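Local coordinates for tyrosinase (Aspergillus oryzae, PDB 6JU8), which probably uses a dinuclear copper centre and molecular oxygen to convert L-tyrosine and L-dopa to L-dopaquinone, a step of melanin biosynthesis, at residues A68-A73 with L408-R413; G94-N99 with T105-Y110; D427-K430 with S434-Y437. The protein carries 1 engineered substitution. One frame throughout, in Å; residues are numbered along the deposited sequence. Where two conformers were deposited one is given.

Interaction 1: A68-A73 with L408-R413; sequences AGIHGA and LRPFHR. With CU (copper (II) ion), chain C.
Ile70 lays its CG2 methyl against the ring of Pro410, with CG2 3.9 Å from Pro410 CD, and the same methyl reaches the Phe411 ring at a longer 4.2 Å, measured to Phe411 CE1. CG2 makes the closest approaches to both rings. It stands anti to the backbone N, beside the carbonyl carbon, while CG1 takes the position beside N (chi1 -70°); this sends CG2 to the proline and the phenylalanine together. Relative to the Phe411 ring the methyl comes in obliquely.

The receiving surface is built within residues 408-413. A cis peptide bond precedes Pro410, and Pro410 CD lies 3.8 Å above the centre of the Phe411 ring, so the two rings form one apolar patch. The turn is held by a backbone hydrogen bond from Phe411 N to Leu408 O (3.1 Å). Further packing comes from helix 103-129, where Tyr110 and Leu113 touch Ile70 and Val109 touches Phe411.

Next to Ile70 in the chain, the CB of His71 points away from the 408-413 segment, and its ring makes no contact with it. His71 NE2 binds a copper ion at 2.1 Å, a site completed by His98, His107 and a water. The contact thus joins residues 68-73, which run on from helix 64-69 and carry the copper ligand His71, to the cis-proline turn of 408-411. All three touching residues are buried and no hydrogen bond or ion pair crosses between the segments, so the direct contact is apolar and probably rests on dispersion and exclusion of water, without the directionality a polar link would impose.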
loop_
_atom_site.group_PDB
_atom_site.type_symbol
_atom_site.label_atom_id
_atom_site.label_comp_id
_atom_site.label_asym_id
_atom_site.label_seq_id
_atom_site.Cartn_x
_atom_site.Cartn_y
_atom_site.Cartn_z
ATOM N N ALA A 68 2.641 21.677 -7.904
ATOM C CA ALA A 68 3.686 20.949 -7.190
ATOM C C ALA A 68 5.068 21.269 -7.748
ATOM O O ALA A 68 6.061 21.315 -7.015
ATOM C CB ALA A 68 3.422 19.460 -7.278
ATOM N N GLY A 69 5.155 21.523 -9.055
ATOM C CA GLY A 69 6.432 21.813 -9.682
ATOM C C GLY A 69 7.019 23.125 -9.229
ATOM O O GLY A 69 8.228 23.331 -9.353
ATOM N N ILE A 70 6.224 24.032 -8.663
ATOM C CA ILE A 70 6.809 25.283 -8.145
ATOM C C ILE A 70 7.873 24.989 -7.125
ATOM O O ILE A 70 8.899 25.677 -7.051
ATOM C CB ILE A 70 5.683 26.152 -7.529
ATOM C CG1 ILE A 70 4.743 26.697 -8.615
ATOM C CG2 ILE A 70 6.281 27.276 -6.703
ATOM C CD1 ILE A 70 3.452 27.277 -8.098
ATOM N N HIS A 71 7.623 23.992 -6.283
ATOM C CA HIS A 71 8.465 23.725 -5.118
ATOM C C HIS A 71 9.862 23.257 -5.520
ATOM O O HIS A 71 10.835 23.649 -4.896
ATOM C CB HIS A 71 7.770 22.662 -4.276
ATOM C CG HIS A 71 8.389 22.354 -2.961
ATOM N ND1 HIS A 71 9.121 21.189 -2.789
ATOM C CD2 HIS A 71 8.419 23.005 -1.784
ATOM C CE1 HIS A 71 9.551 21.162 -1.523
ATOM N NE2 HIS A 71 9.143 22.241 -0.894
ATOM N N GLY A 72 9.982 22.384 -6.524
ATOM C CA GLY A 72 11.208 21.675 -6.831
ATOM C C GLY A 72 11.296 21.255 -8.279
ATOM O O GLY A 72 11.138 22.064 -9.192
ATOM N N ALA A 73 11.613 19.980 -8.485
ATOM C CA ALA A 73 11.738 19.431 -9.831
ATOM C C ALA A 73 10.388 19.509 -10.527
ATOM O O ALA A 73 9.351 19.354 -9.853
ATOM C CB ALA A 73 12.242 17.991 -9.768
ATOM N N LEU A 408 9.214 36.801 -2.550
ATOM C CA LEU A 408 8.839 35.387 -2.452
ATOM C C LEU A 408 8.365 34.901 -3.806
ATOM O O LEU A 408 7.200 34.595 -4.067
ATOM C CB LEU A 408 7.776 35.234 -1.367
ATOM C CG LEU A 408 8.158 35.738 0.017
ATOM C CD1 LEU A 408 6.966 35.661 0.968
ATOM C CD2 LEU A 408 9.340 34.960 0.574
ATOM N N ARG A 409 9.345 34.817 -4.720
ATOM C CA ARG A 409 9.100 34.331 -6.078
ATOM C C ARG A 409 8.612 32.895 -6.011
ATOM O O ARG A 409 9.092 32.128 -5.162
ATOM C CB ARG A 409 10.406 34.426 -6.886
ATOM C CG ARG A 409 10.902 35.865 -7.058
ATOM C CD ARG A 409 12.105 35.919 -8.011
ATOM N NE ARG A 409 12.819 34.650 -7.983
ATOM C CZ ARG A 409 13.286 33.992 -9.034
ATOM N NH1 ARG A 409 13.920 32.830 -8.902
ATOM N NH2 ARG A 409 13.124 34.503 -10.255
ATOM N N PRO A 410 7.703 32.464 -6.874
ATOM C CA PRO A 410 7.168 33.179 -8.020
ATOM C C PRO A 410 5.798 33.800 -7.808
ATOM O O PRO A 410 5.045 34.022 -8.769
ATOM C CB PRO A 410 7.048 31.997 -9.015
ATOM C CG PRO A 410 6.442 30.929 -8.138
ATOM C CD PRO A 410 7.219 31.057 -6.843
ATOM N N PHE A 411 5.461 34.137 -6.574
ATOM C CA PHE A 411 4.097 34.442 -6.194
ATOM C C PHE A 411 3.754 35.913 -6.401
ATOM O O PHE A 411 4.358 36.766 -5.764
ATOM C CB PHE A 411 3.872 34.050 -4.735
ATOM C CG PHE A 411 4.188 32.600 -4.439
ATOM C CD1 PHE A 411 3.655 31.588 -5.235
ATOM C CD2 PHE A 411 4.995 32.258 -3.361
ATOM C CE1 PHE A 411 3.931 30.251 -4.936
ATOM C CE2 PHE A 411 5.244 30.940 -3.047
ATOM C CZ PHE A 411 4.696 29.937 -3.835
ATOM N N HIS A 412 2.782 36.168 -7.255
ATOM C CA HIS A 412 2.364 37.525 -7.601
ATOM C C HIS A 412 1.123 37.959 -6.825
ATOM O O HIS A 412 0.232 37.158 -6.534
ATOM C CB HIS A 412 2.070 37.628 -9.093
ATOM C CG HIS A 412 3.306 37.506 -9.932
ATOM N ND1 HIS A 412 3.466 36.475 -10.825
ATOM C CD2 HIS A 412 4.404 38.268 -10.055
ATOM C CE1 HIS A 412 4.621 36.593 -11.456
ATOM N NE2 HIS A 412 5.209 37.688 -11.006
ATOM N N ARG A 413 1.068 39.256 -6.532
ATOM C CA ARG A 413 -0.100 39.856 -5.924
ATOM C C ARG A 413 -0.327 41.251 -6.503
ATOM O O ARG A 413 0.573 41.871 -7.072
ATOM C CB ARG A 413 0.022 39.939 -4.406
ATOM C CG ARG A 413 1.300 40.627 -3.942
ATOM C CD ARG A 413 1.433 40.636 -2.431
ATOM N NE ARG A 413 0.331 41.332 -1.779
ATOM C CZ ARG A 413 0.317 42.641 -1.564
ATOM N NH1 ARG A 413 1.322 43.427 -1.930
ATOM N NH2 ARG A 413 -0.750 43.155 -0.963
HETATM CU CU CU C . 9.356 23.480 0.824
HETATM O O HOH W 1 9.039 21.879 1.851
#

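Interaction 2: G94-N99 with T105-Y110; sequences GFAVHN and TWHRVY. Engineered in segment 94-99: Ala96 (natural residue Cys). With CU (copper (II) ion), chain C.
Trp106 turns one face of its indole to the backbone of residues 95-97: Phe95 O, Ala96 CA and Val97 N all lie above the indole. Ala96 CA is nearly centred on its six-membered ring, 3.4 Å from the centroid and 9° off the normal, a CH-pi contact. The His107 ring has Trp106 CE3 3.5 Å above its centre and, at its edge in plane, Val97 O, which is 3.3 Å from His107 CE1. At the His98 ring the copper-bound water lies at the edge, in plane.

Trp106 reaches the loop because CG is anti to its backbone N (chi1 -173°), which carries the indole off the helix toward residues 94-99. Ala96, an engineered residue where the natural one is cysteine, adds its CB, 3.7 Å from Trp106 CZ3. Val97 CG2 packs on Trp106 CB at 3.8 Å. Although Phe95 O is near the indole nitrogen, the angle is poor for a hydrogen bond; Trp106 NE1 donates to Arg409 O instead.

In the dinuclear copper fold of tyrosinases, helix 103-129 and the preceding loop supply ligands to the same metal, here together with His71. His98 NE2 binds copper at 2.2 Å and His107 NE2 at 2.0 Å. The two side chains cross at about a right angle, their ring planes inclined by 49°, an oblique pair. The far nitrogen of the second ligand, His107 ND1, is hydrogen-bonded to Phe103 O, which, with the copper bond at NE2, would limit rotation of the ring. Val97 O, by contrast, is buried here without a hydrogen-bonding partner, with the carbon edge of His107 as its neighbour.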
loop_
_atom_site.group_PDB
_atom_site.type_symbol
_atom_site.label_atom_id
_atom_site.label_comp_id
_atom_site.label_asym_id
_atom_site.label_seq_id
_atom_site.Cartn_x
_atom_site.Cartn_y
_atom_site.Cartn_z
ATOM N N GLY A 94 14.295 24.440 -6.905
ATOM C CA GLY A 94 13.005 25.054 -7.129
ATOM C C GLY A 94 12.912 26.427 -6.488
ATOM O O GLY A 94 13.886 26.988 -5.965
ATOM N N PHE A 95 11.685 26.977 -6.552
ATOM C CA PHE A 95 11.467 28.294 -5.956
ATOM C C PHE A 95 11.394 28.208 -4.442
ATOM O O PHE A 95 11.463 29.239 -3.776
ATOM C CB PHE A 95 10.166 28.915 -6.462
ATOM C CG PHE A 95 10.207 29.279 -7.930
ATOM C CD1 PHE A 95 10.917 30.400 -8.318
ATOM C CD2 PHE A 95 9.519 28.568 -8.903
ATOM C CE1 PHE A 95 10.959 30.783 -9.650
ATOM C CE2 PHE A 95 9.566 28.921 -10.249
ATOM C CZ PHE A 95 10.265 30.067 -10.603
ATOM N N ALA A 96 11.126 27.024 -3.905
ATOM C CA ALA A 96 10.886 26.886 -2.482
ATOM C C ALA A 96 12.082 27.393 -1.684
ATOM O O ALA A 96 13.236 27.170 -2.068
ATOM C CB ALA A 96 10.626 25.428 -2.134
ATOM N N VAL A 97 11.770 28.047 -0.575
ATOM C CA VAL A 97 12.814 28.485 0.348
ATOM C C VAL A 97 13.022 27.443 1.440
ATOM O O VAL A 97 12.102 27.156 2.208
ATOM C CB VAL A 97 12.467 29.823 1.029
ATOM C CG1 VAL A 97 13.511 30.124 2.094
ATOM C CG2 VAL A 97 12.406 30.940 -0.004
ATOM N N HIS A 98 14.221 26.878 1.483
ATOM C CA HIS A 98 14.680 26.008 2.560
ATOM C C HIS A 98 15.973 26.566 3.133
ATOM O O HIS A 98 16.762 27.179 2.394
ATOM C CB HIS A 98 14.860 24.562 2.054
ATOM C CG HIS A 98 13.553 24.001 1.575
ATOM N ND1 HIS A 98 13.329 23.738 0.238
ATOM C CD2 HIS A 98 12.402 23.676 2.211
ATOM C CE1 HIS A 98 12.119 23.244 0.092
ATOM N NE2 HIS A 98 11.504 23.214 1.265
ATOM N N ASN A 99 16.174 26.364 4.421
ATOM C CA ASN A 99 17.395 26.815 5.108
ATOM C C ASN A 99 17.552 28.323 4.971
ATOM O O ASN A 99 18.664 28.836 4.818
ATOM C CB ASN A 99 18.654 26.108 4.595
ATOM C CG ASN A 99 19.815 26.244 5.555
ATOM O OD1 ASN A 99 19.670 26.082 6.769
ATOM N ND2 ASN A 99 21.004 26.572 5.039
ATOM N N THR A 105 7.401 31.885 5.591
ATOM C CA THR A 105 6.531 32.817 4.856
ATOM C C THR A 105 6.404 32.430 3.399
ATOM O O THR A 105 5.312 32.538 2.805
ATOM C CB THR A 105 7.030 34.265 5.028
ATOM O OG1 THR A 105 8.434 34.249 4.754
ATOM C CG2 THR A 105 6.792 34.724 6.466
ATOM N N TRP A 106 7.489 31.923 2.800
ATOM C CA TRP A 106 7.333 31.392 1.427
ATOM C C TRP A 106 6.261 30.325 1.421
ATOM O O TRP A 106 5.362 30.301 0.562
ATOM C CB TRP A 106 8.698 30.858 0.915
ATOM C CG TRP A 106 8.581 30.488 -0.541
ATOM C CD1 TRP A 106 8.860 31.316 -1.595
ATOM C CD2 TRP A 106 8.155 29.249 -1.095
ATOM N NE1 TRP A 106 8.629 30.666 -2.798
ATOM C CE2 TRP A 106 8.190 29.394 -2.500
ATOM C CE3 TRP A 106 7.724 28.029 -0.542
ATOM C CZ2 TRP A 106 7.820 28.360 -3.364
ATOM C CZ3 TRP A 106 7.367 27.006 -1.404
ATOM C CH2 TRP A 106 7.410 27.171 -2.806
ATOM N N HIS A 107 6.325 29.386 2.384
ATOM C CA HIS A 107 5.348 28.300 2.386
ATOM C C HIS A 107 3.963 28.773 2.770
ATOM O O HIS A 107 2.979 28.175 2.286
ATOM C CB HIS A 107 5.831 27.159 3.298
ATOM C CG HIS A 107 6.961 26.393 2.697
ATOM N ND1 HIS A 107 8.299 26.752 2.810
ATOM C CD2 HIS A 107 6.971 25.274 1.935
ATOM C CE1 HIS A 107 9.059 25.871 2.158
ATOM N NE2 HIS A 107 8.274 24.965 1.604
ATOM N N ARG A 108 3.815 29.840 3.555
ATOM C CA ARG A 108 2.499 30.384 3.860
ATOM C C ARG A 108 1.810 30.777 2.564
ATOM O O ARG A 108 0.621 30.476 2.362
ATOM C CB ARG A 108 2.632 31.579 4.813
ATOM C CG ARG A 108 1.283 32.280 5.068
ATOM C CD ARG A 108 1.333 33.186 6.300
ATOM N NE ARG A 108 1.383 32.403 7.526
ATOM C CZ ARG A 108 1.643 32.856 8.737
ATOM N NH1 ARG A 108 1.874 34.143 8.987
ATOM N NH2 ARG A 108 1.673 31.995 9.755
ATOM N N VAL A 109 2.543 31.465 1.673
ATOM C CA VAL A 109 1.943 31.874 0.396
ATOM C C VAL A 109 1.666 30.661 -0.473
ATOM O O VAL A 109 0.613 30.573 -1.135
ATOM C CB VAL A 109 2.850 32.886 -0.329
ATOM C CG1 VAL A 109 2.198 33.329 -1.647
ATOM C CG2 VAL A 109 3.148 34.135 0.500
ATOM N N TYR A 110 2.569 29.682 -0.503
ATOM C CA TYR A 110 2.392 28.489 -1.347
ATOM C C TYR A 110 1.132 27.738 -0.965
ATOM O O TYR A 110 0.359 27.340 -1.858
ATOM C CB TYR A 110 3.614 27.600 -1.178
ATOM C CG TYR A 110 3.821 26.500 -2.189
ATOM C CD1 TYR A 110 3.425 26.599 -3.513
ATOM C CD2 TYR A 110 4.470 25.326 -1.791
ATOM C CE1 TYR A 110 3.652 25.578 -4.424
ATOM C CE2 TYR A 110 4.742 24.305 -2.695
ATOM C CZ TYR A 110 4.308 24.428 -4.010
ATOM O OH TYR A 110 4.591 23.391 -4.873
HETATM CU CU CU C . 9.356 23.480 0.824
HETATM O O HOH W 1 9.039 21.879 1.851
#

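Interaction 3: D427-K430 with S434-Y437; sequences DDVK and SLNY
Val429 CG1 meets Leu435 CD1 at 3.8 Å, the closest carbon-carbon approach between these side chains. CG1 lies anti to the carbonyl carbon of Val429 (chi1 -60°), which directs this methyl to the leucine, and the two side chains run obliquely to each other. Helix 103-129 packs against both, through Val109 on Val429 and Thr112 on Leu435.

The polar approach is looser. Ser434 OG stands 3.5 Å from Asp428 O without a hydrogen bond between them; the hydroxyl is instead hydrogen-bonded to Asp431 O. The Asp428 carboxylate leads away from Ser434, and its OD2 accepts from Arg425 N.

Residues 427-428 and 434-435 belong to 3-10 segments that begin earlier in the chain, in the connection between strand 420-423 and helix 448-456. The contact brings them together across three intervening residues, with Val429 and Ser434 nearest at 7.0 Å between CA atoms. Since no hydrogen bond or salt bridge joins the segments directly, their mutual placement appears to depend on the buried methyl pair and on polar bonds each makes to other parts of the chain, such as Val429 O to Arg108 NH1.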
loop_
_atom_site.group_PDB
_atom_site.type_symbol
_atom_site.label_atom_id
_atom_site.label_comp_id
_atom_site.label_asym_id
_atom_site.label_seq_id
_atom_site.Cartn_x
_atom_site.Cartn_y
_atom_site.Cartn_z
ATOM N N ASP A 427 6.344 40.499 4.940
ATOM C CA ASP A 427 5.446 41.339 5.739
ATOM C C ASP A 427 4.014 41.291 5.225
ATOM O O ASP A 427 3.079 41.531 5.994
ATOM C CB ASP A 427 5.946 42.783 5.714
ATOM C CG ASP A 427 7.071 43.052 6.677
ATOM O OD1 ASP A 427 7.264 42.284 7.629
ATOM O OD2 ASP A 427 7.760 44.071 6.537
ATOM N N ASP A 428 3.790 40.973 3.952
ATOM C CA ASP A 428 2.446 40.868 3.386
ATOM C C ASP A 428 1.615 39.783 4.058
ATOM O O ASP A 428 0.390 39.898 4.097
ATOM C CB ASP A 428 2.470 40.580 1.884
ATOM C CG ASP A 428 3.149 41.666 1.081
ATOM O OD1 ASP A 428 3.081 42.852 1.471
ATOM O OD2 ASP A 428 3.767 41.347 0.046
ATOM N N VAL A 429 2.303 38.768 4.599
ATOM C CA VAL A 429 1.572 37.640 5.183
ATOM C C VAL A 429 1.849 37.476 6.662
ATOM O O VAL A 429 1.565 36.418 7.240
ATOM C CB VAL A 429 1.840 36.325 4.413
ATOM C CG1 VAL A 429 1.390 36.505 2.973
ATOM C CG2 VAL A 429 3.313 35.916 4.519
ATOM N N LYS A 430 2.382 38.504 7.322
ATOM C CA LYS A 430 2.579 38.435 8.779
ATOM C C LYS A 430 1.268 38.133 9.482
ATOM O O LYS A 430 1.183 37.314 10.406
ATOM C CB LYS A 430 3.163 39.777 9.259
ATOM C CG LYS A 430 3.401 39.853 10.765
ATOM C CD LYS A 430 3.580 41.298 11.210
ATOM C CE LYS A 430 4.975 41.802 10.883
ATOM N NZ LYS A 430 5.186 43.202 11.368
ATOM N N SER A 434 -5.067 38.158 6.779
ATOM C CA SER A 434 -5.238 38.978 5.573
ATOM C C SER A 434 -5.466 38.104 4.346
ATOM O O SER A 434 -5.929 38.620 3.331
ATOM C CB SER A 434 -4.030 39.886 5.345
ATOM O OG SER A 434 -2.900 39.097 5.067
ATOM N N LEU A 435 -5.152 36.810 4.433
ATOM C CA LEU A 435 -5.389 35.854 3.348
ATOM C C LEU A 435 -6.729 35.148 3.517
ATOM O O LEU A 435 -7.033 34.191 2.816
ATOM C CB LEU A 435 -4.234 34.835 3.309
ATOM C CG LEU A 435 -2.855 35.451 3.042
ATOM C CD1 LEU A 435 -1.747 34.427 3.250
ATOM C CD2 LEU A 435 -2.832 36.038 1.633
ATOM N N ASN A 436 -7.522 35.627 4.468
ATOM C CA ASN A 436 -8.888 35.215 4.706
ATOM C C ASN A 436 -9.023 33.763 5.168
ATOM O O ASN A 436 -9.928 33.036 4.735
ATOM C CB ASN A 436 -9.785 35.414 3.474
ATOM C CG ASN A 436 -11.248 35.464 3.886
ATOM O OD1 ASN A 436 -11.561 35.821 5.028
ATOM N ND2 ASN A 436 -12.187 35.121 3.009
ATOM N N TYR A 437 -8.159 33.320 6.059
ATOM C CA TYR A 437 -8.334 32.071 6.781
ATOM C C TYR A 437 -7.842 32.289 8.208
ATOM O O TYR A 437 -7.128 33.252 8.509
ATOM C CB TYR A 437 -7.586 30.905 6.136
ATOM C CG TYR A 437 -6.072 31.009 6.188
ATOM C CD1 TYR A 437 -5.365 30.593 7.295
ATOM C CD2 TYR A 437 -5.358 31.553 5.117
ATOM C CE1 TYR A 437 -3.975 30.705 7.331
ATOM C CE2 TYR A 437 -3.974 31.654 5.125
ATOM C CZ TYR A 437 -3.289 31.221 6.249
ATOM O OH TYR A 437 -1.912 31.325 6.254
#

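Overall arrangement
From the N terminus, helix 64-69 leads into 68-73, the first half of interaction 1, whose loop closes 335 residues later at 408-413. Interaction 2 is nested inside it as a short loop running into helix 103-129. Interaction 3 follows in series, a local closure before helix 448-456. Interactions 1 and 2, about 8 Å apart centre to centre, share a copper ion and its water, and Ile70 O and Phe95 N probably hydrogen-bond between them. Interaction 3, about 15 Å from interaction 2 centre to centre, meets helix 103-129 through Arg108, Val109 and Thr112; the helix thereby ties the copper-binding loops to the C-terminal part of this chain, which holds the catalytic, dicopper domain of a longer protein.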